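Local coordinates for double Glycine Motif Protease domain from AMS/PCAT Transporter (Lachnospiraceae bacterium C6A11, PDB 6MPZ), which probably cleaves the leader peptide from lantibiotic-type precursors after a double-glycine motif, as the C39 cysteine protease domain of a peptide-secreting transporter, at residues L85-F99 / M127-F141. Residues are numbered along the deposited sequence; the frame is centred on the assembly and turned at random.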
loop_
_atom_site.group_PDB
_atom_site.type_symbol
_atom_site.label_atom_id
_atom_site.label_comp_id
_atom_site.label_asym_id
_atom_site.label_seq_id
_atom_site.Cartn_x
_atom_site.Cartn_y
_atom_site.Cartn_z
ATOM N N LEU A 85 -11.493 7.692 2.108
ATOM C CA LEU A 85 -10.052 7.491 2.092
ATOM C C LEU A 85 -9.376 8.872 2.283
ATOM O O LEU A 85 -8.512 9.040 3.161
ATOM C CB LEU A 85 -9.601 6.819 0.802
ATOM C CG LEU A 85 -8.087 6.657 0.627
ATOM C CD1 LEU A 85 -7.407 5.962 1.787
ATOM C CD2 LEU A 85 -7.838 5.893 -0.619
ATOM N N LYS A 86 -9.833 9.842 1.480
ATOM C CA LYS A 86 -9.401 11.268 1.533
ATOM C C LYS A 86 -9.566 11.908 2.902
ATOM O O LYS A 86 -8.735 12.674 3.344
ATOM C CB LYS A 86 -10.155 12.063 0.530
ATOM C CG LYS A 86 -9.866 11.628 -0.897
ATOM C CD LYS A 86 -10.848 12.216 -1.887
ATOM C CE LYS A 86 -10.657 11.542 -3.197
ATOM N NZ LYS A 86 -11.588 11.984 -4.249
ATOM N N LYS A 87 -10.606 11.523 3.600
ATOM C CA LYS A 87 -10.911 12.089 4.878
ATOM C C LYS A 87 -10.165 11.419 6.014
ATOM O O LYS A 87 -9.612 12.108 6.870
ATOM C CB LYS A 87 -12.431 12.034 5.092
ATOM C CG LYS A 87 -12.927 12.864 6.257
ATOM C CD LYS A 87 -14.414 13.231 6.079
ATOM C CE LYS A 87 -15.063 13.538 7.402
ATOM N NZ LYS A 87 -14.350 14.644 8.088
ATOM N N GLU A 88 -10.131 10.109 6.019
ATOM C CA GLU A 88 -9.653 9.334 7.164
ATOM C C GLU A 88 -8.362 8.526 6.919
ATOM O O GLU A 88 -7.788 7.989 7.876
ATOM C CB GLU A 88 -10.726 8.307 7.557
ATOM C CG GLU A 88 -12.191 8.734 7.540
ATOM C CD GLU A 88 -12.897 8.660 8.881
ATOM O OE1 GLU A 88 -12.250 9.133 9.815
ATOM O OE2 GLU A 88 -14.041 8.164 8.974
ATOM N N GLY A 89 -7.917 8.411 5.670
ATOM C CA GLY A 89 -6.679 7.687 5.393
ATOM C C GLY A 89 -5.475 8.219 6.140
ATOM O O GLY A 89 -5.474 9.357 6.534
ATOM N N THR A 90 -4.447 7.399 6.333
ATOM C CA THR A 90 -3.158 7.863 6.800
ATOM C C THR A 90 -2.127 7.352 5.817
ATOM O O THR A 90 -2.360 6.337 5.150
ATOM C CB THR A 90 -2.883 7.346 8.212
ATOM O OG1 THR A 90 -2.615 5.928 8.177
ATOM C CG2 THR A 90 -4.085 7.626 9.071
ATOM N N PHE A 91 -0.995 8.063 5.732
ATOM C CA PHE A 91 -0.020 7.886 4.656
ATOM C C PHE A 91 1.387 7.642 5.182
ATOM O O PHE A 91 1.768 8.200 6.209
ATOM C CB PHE A 91 -0.086 9.059 3.684
ATOM C CG PHE A 91 -1.495 9.437 3.337
ATOM C CD1 PHE A 91 -2.244 8.640 2.510
ATOM C CD2 PHE A 91 -2.105 10.572 3.899
ATOM C CE1 PHE A 91 -3.583 8.961 2.214
ATOM C CE2 PHE A 91 -3.437 10.896 3.617
ATOM C CZ PHE A 91 -4.180 10.085 2.761
ATOM N N PRO A 92 2.159 6.761 4.528
ATOM C CA PRO A 92 1.737 6.028 3.316
ATOM C C PRO A 92 0.799 4.857 3.669
ATOM O O PRO A 92 0.769 4.387 4.824
ATOM C CB PRO A 92 3.069 5.490 2.786
ATOM C CG PRO A 92 3.826 5.191 4.045
ATOM C CD PRO A 92 3.488 6.318 4.979
ATOM N N CYS A 93 0.048 4.424 2.693
ATOM C CA CYS A 93 -0.825 3.242 2.798
ATOM C C CYS A 93 -0.742 2.541 1.440
ATOM O O CYS A 93 -0.323 3.164 0.424
ATOM C CB CYS A 93 -2.305 3.617 3.116
ATOM S SG CYS A 93 -3.121 4.723 1.903
ATOM N N ILE A 94 -1.156 1.282 1.399
ATOM C CA ILE A 94 -1.148 0.526 0.150
ATOM C C ILE A 94 -2.591 0.400 -0.304
ATOM O O ILE A 94 -3.469 0.099 0.518
ATOM C CB ILE A 94 -0.486 -0.891 0.324
ATOM C CG1 ILE A 94 1.017 -0.755 0.683
ATOM C CG2 ILE A 94 -0.614 -1.681 -0.964
ATOM C CD1 ILE A 94 1.750 -2.035 1.045
ATOM N N ILE A 95 -2.830 0.612 -1.609
ATOM C CA ILE A 95 -4.154 0.548 -2.140
ATOM C C ILE A 95 -4.181 -0.359 -3.369
ATOM O O ILE A 95 -3.208 -0.410 -4.141
ATOM C CB ILE A 95 -4.772 1.939 -2.463
ATOM C CG1 ILE A 95 -4.000 2.691 -3.564
ATOM C CG2 ILE A 95 -4.856 2.763 -1.215
ATOM C CD1 ILE A 95 -4.671 3.948 -4.117
ATOM N N HIS A 96 -5.308 -1.073 -3.502
ATOM C CA HIS A 96 -5.622 -1.971 -4.626
ATOM C C HIS A 96 -6.042 -1.083 -5.821
ATOM O O HIS A 96 -6.704 -0.081 -5.630
ATOM C CB HIS A 96 -6.737 -2.927 -4.130
ATOM C CG HIS A 96 -7.013 -4.108 -5.018
ATOM N ND1 HIS A 96 -6.025 -4.843 -5.637
ATOM C CD2 HIS A 96 -8.179 -4.720 -5.327
ATOM C CE1 HIS A 96 -6.574 -5.821 -6.324
ATOM N NE2 HIS A 96 -7.878 -5.773 -6.146
ATOM N N TRP A 97 -5.631 -1.439 -7.031
ATOM C CA TRP A 97 -5.648 -0.520 -8.191
ATOM C C TRP A 97 -6.010 -1.286 -9.456
ATOM O O TRP A 97 -5.301 -2.231 -9.823
ATOM C CB TRP A 97 -4.244 0.099 -8.347
ATOM C CG TRP A 97 -4.073 1.308 -9.260
ATOM C CD1 TRP A 97 -3.552 1.326 -10.522
ATOM C CD2 TRP A 97 -4.365 2.672 -8.937
ATOM N NE1 TRP A 97 -3.495 2.621 -11.001
ATOM C CE2 TRP A 97 -4.003 3.462 -10.058
ATOM C CE3 TRP A 97 -4.912 3.307 -7.805
ATOM C CZ2 TRP A 97 -4.187 4.848 -10.091
ATOM C CZ3 TRP A 97 -5.083 4.695 -7.835
ATOM C CH2 TRP A 97 -4.741 5.442 -8.971
ATOM N N ASN A 98 -7.085 -0.851 -10.119
ATOM C CA ASN A 98 -7.644 -1.500 -11.326
ATOM C C ASN A 98 -7.935 -3.001 -11.177
ATOM O O ASN A 98 -7.862 -3.723 -12.148
ATOM C CB ASN A 98 -6.721 -1.239 -12.523
ATOM C CG ASN A 98 -6.569 0.230 -12.812
ATOM O OD1 ASN A 98 -7.507 0.997 -12.602
ATOM N ND2 ASN A 98 -5.390 0.642 -13.258
ATOM N N PHE A 99 -8.203 -3.453 -9.949
ATOM C CA PHE A 99 -8.497 -4.871 -9.616
ATOM C C PHE A 99 -7.335 -5.861 -9.844
ATOM O O PHE A 99 -7.505 -7.041 -9.685
ATOM C CB PHE A 99 -9.805 -5.342 -10.313
ATOM C CG PHE A 99 -11.002 -4.492 -9.981
ATOM C CD1 PHE A 99 -11.698 -4.696 -8.786
ATOM C CD2 PHE A 99 -11.397 -3.439 -10.811
ATOM C CE1 PHE A 99 -12.781 -3.886 -8.435
ATOM C CE2 PHE A 99 -12.476 -2.633 -10.465
ATOM C CZ PHE A 99 -13.169 -2.857 -9.268
ATOM N N MET A 127 -7.841 13.418 -9.759
ATOM C CA MET A 127 -8.880 12.850 -8.879
ATOM C C MET A 127 -9.888 11.984 -9.543
ATOM O O MET A 127 -10.307 10.996 -8.974
ATOM C CB MET A 127 -9.685 13.931 -8.176
ATOM C CG MET A 127 -9.053 14.441 -6.944
ATOM S SD MET A 127 -8.496 13.180 -5.785
ATOM C CE MET A 127 -8.104 14.372 -4.506
ATOM N N GLU A 128 -10.333 12.382 -10.724
ATOM C CA GLU A 128 -11.386 11.638 -11.434
ATOM C C GLU A 128 -10.863 10.260 -11.780
ATOM O O GLU A 128 -11.558 9.259 -11.505
ATOM C CB GLU A 128 -11.939 12.385 -12.651
ATOM C CG GLU A 128 -10.863 12.810 -13.673
ATOM C CD GLU A 128 -10.466 11.781 -14.716
ATOM O OE1 GLU A 128 -11.171 10.765 -14.886
ATOM O OE2 GLU A 128 -9.405 12.005 -15.350
ATOM N N GLU A 129 -9.629 10.197 -12.309
ATOM C CA GLU A 129 -8.990 8.923 -12.620
ATOM C C GLU A 129 -8.688 8.137 -11.316
ATOM O O GLU A 129 -8.999 6.961 -11.223
ATOM C CB GLU A 129 -7.722 9.143 -13.426
ATOM C CG GLU A 129 -6.943 7.879 -13.754
ATOM C CD GLU A 129 -5.697 8.126 -14.560
ATOM O OE1 GLU A 129 -5.754 8.998 -15.434
ATOM O OE2 GLU A 129 -4.694 7.387 -14.415
ATOM N N PHE A 130 -8.153 8.800 -10.298
ATOM C CA PHE A 130 -7.989 8.146 -8.996
ATOM C C PHE A 130 -9.249 7.444 -8.560
ATOM O O PHE A 130 -9.218 6.253 -8.282
ATOM C CB PHE A 130 -7.591 9.121 -7.895
ATOM C CG PHE A 130 -7.401 8.458 -6.555
ATOM C CD1 PHE A 130 -6.173 7.841 -6.226
ATOM C CD2 PHE A 130 -8.441 8.390 -5.650
ATOM C CE1 PHE A 130 -5.994 7.222 -4.994
ATOM C CE2 PHE A 130 -8.261 7.764 -4.426
ATOM C CZ PHE A 130 -7.022 7.190 -4.098
ATOM N N ASP A 131 -10.358 8.184 -8.549
ATOM C CA ASP A 131 -11.655 7.666 -8.099
ATOM C C ASP A 131 -12.099 6.421 -8.863
ATOM O O ASP A 131 -12.688 5.525 -8.252
ATOM C CB ASP A 131 -12.754 8.745 -8.151
ATOM C CG ASP A 131 -12.571 9.865 -7.085
ATOM O OD1 ASP A 131 -11.677 9.784 -6.203
ATOM O OD2 ASP A 131 -13.338 10.848 -7.113
ATOM N N ARG A 132 -11.815 6.320 -10.174
ATOM C CA ARG A 132 -12.163 5.074 -10.890
ATOM C C ARG A 132 -11.166 3.923 -10.718
ATOM O O ARG A 132 -11.574 2.769 -10.762
ATOM C CB ARG A 132 -12.486 5.315 -12.357
ATOM C CG ARG A 132 -11.400 5.800 -13.273
ATOM C CD ARG A 132 -11.783 5.680 -14.757
ATOM N NE ARG A 132 -12.192 6.979 -15.328
ATOM C CZ ARG A 132 -11.372 7.944 -15.750
ATOM N NH1 ARG A 132 -10.064 7.750 -15.826
ATOM N NH2 ARG A 132 -11.919 9.055 -16.241
ATOM N N SER A 133 -9.889 4.240 -10.514
ATOM C CA SER A 133 -8.807 3.252 -10.413
ATOM C C SER A 133 -8.674 2.615 -9.002
ATOM O O SER A 133 -8.427 1.398 -8.870
ATOM C CB SER A 133 -7.462 3.872 -10.799
ATOM O OG SER A 133 -7.445 4.164 -12.166
ATOM N N PHE A 134 -8.873 3.409 -7.960
ATOM C CA PHE A 134 -8.920 2.845 -6.604
ATOM C C PHE A 134 -10.164 1.923 -6.450
ATOM O O PHE A 134 -11.284 2.356 -6.642
ATOM C CB PHE A 134 -8.948 3.974 -5.618
ATOM C CG PHE A 134 -9.168 3.568 -4.192
ATOM C CD1 PHE A 134 -8.313 2.688 -3.580
ATOM C CD2 PHE A 134 -10.225 4.092 -3.468
ATOM C CE1 PHE A 134 -8.508 2.328 -2.251
ATOM C CE2 PHE A 134 -10.417 3.739 -2.130
ATOM C CZ PHE A 134 -9.558 2.842 -1.526
ATOM N N THR A 135 -9.945 0.661 -6.100
ATOM C CA THR A 135 -11.041 -0.328 -6.007
ATOM C C THR A 135 -11.764 -0.328 -4.687
ATOM O O THR A 135 -12.777 -1.007 -4.538
ATOM C CB THR A 135 -10.521 -1.784 -6.141
ATOM O OG1 THR A 135 -9.787 -2.154 -4.957
ATOM C CG2 THR A 135 -9.682 -1.942 -7.343
ATOM N N GLY A 136 -11.188 0.329 -3.693
ATOM C CA GLY A 136 -11.796 0.414 -2.395
ATOM C C GLY A 136 -11.001 -0.199 -1.283
ATOM O O GLY A 136 -11.261 0.159 -0.113
ATOM N N ILE A 137 -10.047 -1.093 -1.594
ATOM C CA ILE A 137 -9.275 -1.799 -0.544
ATOM C C ILE A 137 -7.958 -1.031 -0.215
ATOM O O ILE A 137 -7.178 -0.733 -1.102
ATOM C CB ILE A 137 -8.914 -3.258 -0.945
ATOM C CG1 ILE A 137 -10.159 -4.063 -1.397
ATOM C CG2 ILE A 137 -8.238 -3.966 0.216
ATOM C CD1 ILE A 137 -11.287 -4.198 -0.374
ATOM N N CYS A 138 -7.706 -0.814 1.083
ATOM C CA CYS A 138 -6.684 0.051 1.562
ATOM C C CYS A 138 -6.035 -0.608 2.747
ATOM O O CYS A 138 -6.725 -0.976 3.683
ATOM C CB CYS A 138 -7.282 1.388 2.026
ATOM S SG CYS A 138 -6.090 2.529 2.790
ATOM N N LEU A 139 -4.716 -0.731 2.715
ATOM C CA LEU A 139 -3.999 -1.314 3.825
ATOM C C LEU A 139 -3.316 -0.156 4.520
ATOM O O LEU A 139 -2.607 0.579 3.887
ATOM C CB LEU A 139 -2.994 -2.371 3.334
ATOM C CG LEU A 139 -3.535 -3.382 2.279
ATOM C CD1 LEU A 139 -2.431 -4.280 1.723
ATOM C CD2 LEU A 139 -4.724 -4.182 2.799
ATOM N N ILE A 140 -3.533 -0.069 5.837
ATOM C CA ILE A 140 -3.246 1.055 6.679
ATOM C C ILE A 140 -2.263 0.548 7.728
ATOM O O ILE A 140 -2.451 -0.544 8.283
ATOM C CB ILE A 140 -4.567 1.570 7.309
ATOM C CG1 ILE A 140 -5.444 2.256 6.239
ATOM C CG2 ILE A 140 -4.321 2.479 8.524
ATOM C CD1 ILE A 140 -5.030 3.685 5.942
ATOM N N PHE A 141 -1.183 1.303 7.948
ATOM C CA PHE A 141 -0.076 0.843 8.782
ATOM C C PHE A 141 0.243 1.867 9.836
ATOM O O PHE A 141 0.062 3.063 9.623
ATOM C CB PHE A 141 1.185 0.564 7.949
ATOM C CG PHE A 141 0.967 -0.408 6.821
ATOM C CD1 PHE A 141 1.029 -1.777 7.044
ATOM C CD2 PHE A 141 0.700 0.037 5.533
ATOM C CE1 PHE A 141 0.809 -2.660 6.014
ATOM C CE2 PHE A 141 0.492 -0.861 4.522
ATOM C CZ PHE A 141 0.553 -2.194 4.751
HETATM O O HOH W 1 -2.021 4.989 10.408
HETATM O O HOH W 2 -1.328 3.995 6.514
HETATM O O HOH W 3 1.628 4.170 7.368
#
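The carbonyl O of Ile94 receives the N-H of Leu139 at 2.7 Å from Leu139 N, nearly linear at hydrogen (176°), and also meets the CA-H of Cys138. The return bond, Ile94 N to Leu139 O, is 3.0 Å long; the two reciprocal bonds make this a hydrogen-bonded antiparallel pair, and His96 N to Ile137 O continues the ladder. These bonds join strands 93-97 and 137-142 in the antiparallel sheet of the C39 peptidase, a papain-like clan CA fold; helices 27-38 and 61-70 cover its Ile94, Leu139 and Phe141 face. Between Ile95 and Trp97 the register slips by two residues: a beta bulge, near the corner that segment 127-141 turns at Gly136. Beyond it Trp97 pairs with Phe134, and Asn98 N reaches Ser133 O, 2.9 Å away, at the end of helix 127-133.

On the face of Ile95 and Cys138, aromatic rings fill the angle between sheet and helix. Ser133 CB sits over the Trp97 six-membered ring, 3.5 Å from its centroid and 11° off the normal, while Phe130 CD1 meets that ring at its edge. CG of Leu85 is anti to the backbone N (chi1 175°), which sends CD2 over one face of Phe134; the same methyl lies at the edge of Phe130. Farther out, Lys86 extends its chain so that NZ bonds the syn lone pair of Asp131 OD1 at 2.9 Å, a salt bridge beside Met127 SD. On the bound-peptide side, His96 packs against the peptide backbone and Ile137 against an apolar side chain. Thr135 CG2 stands over the Phe99 ring, 3.7 Å from its centroid.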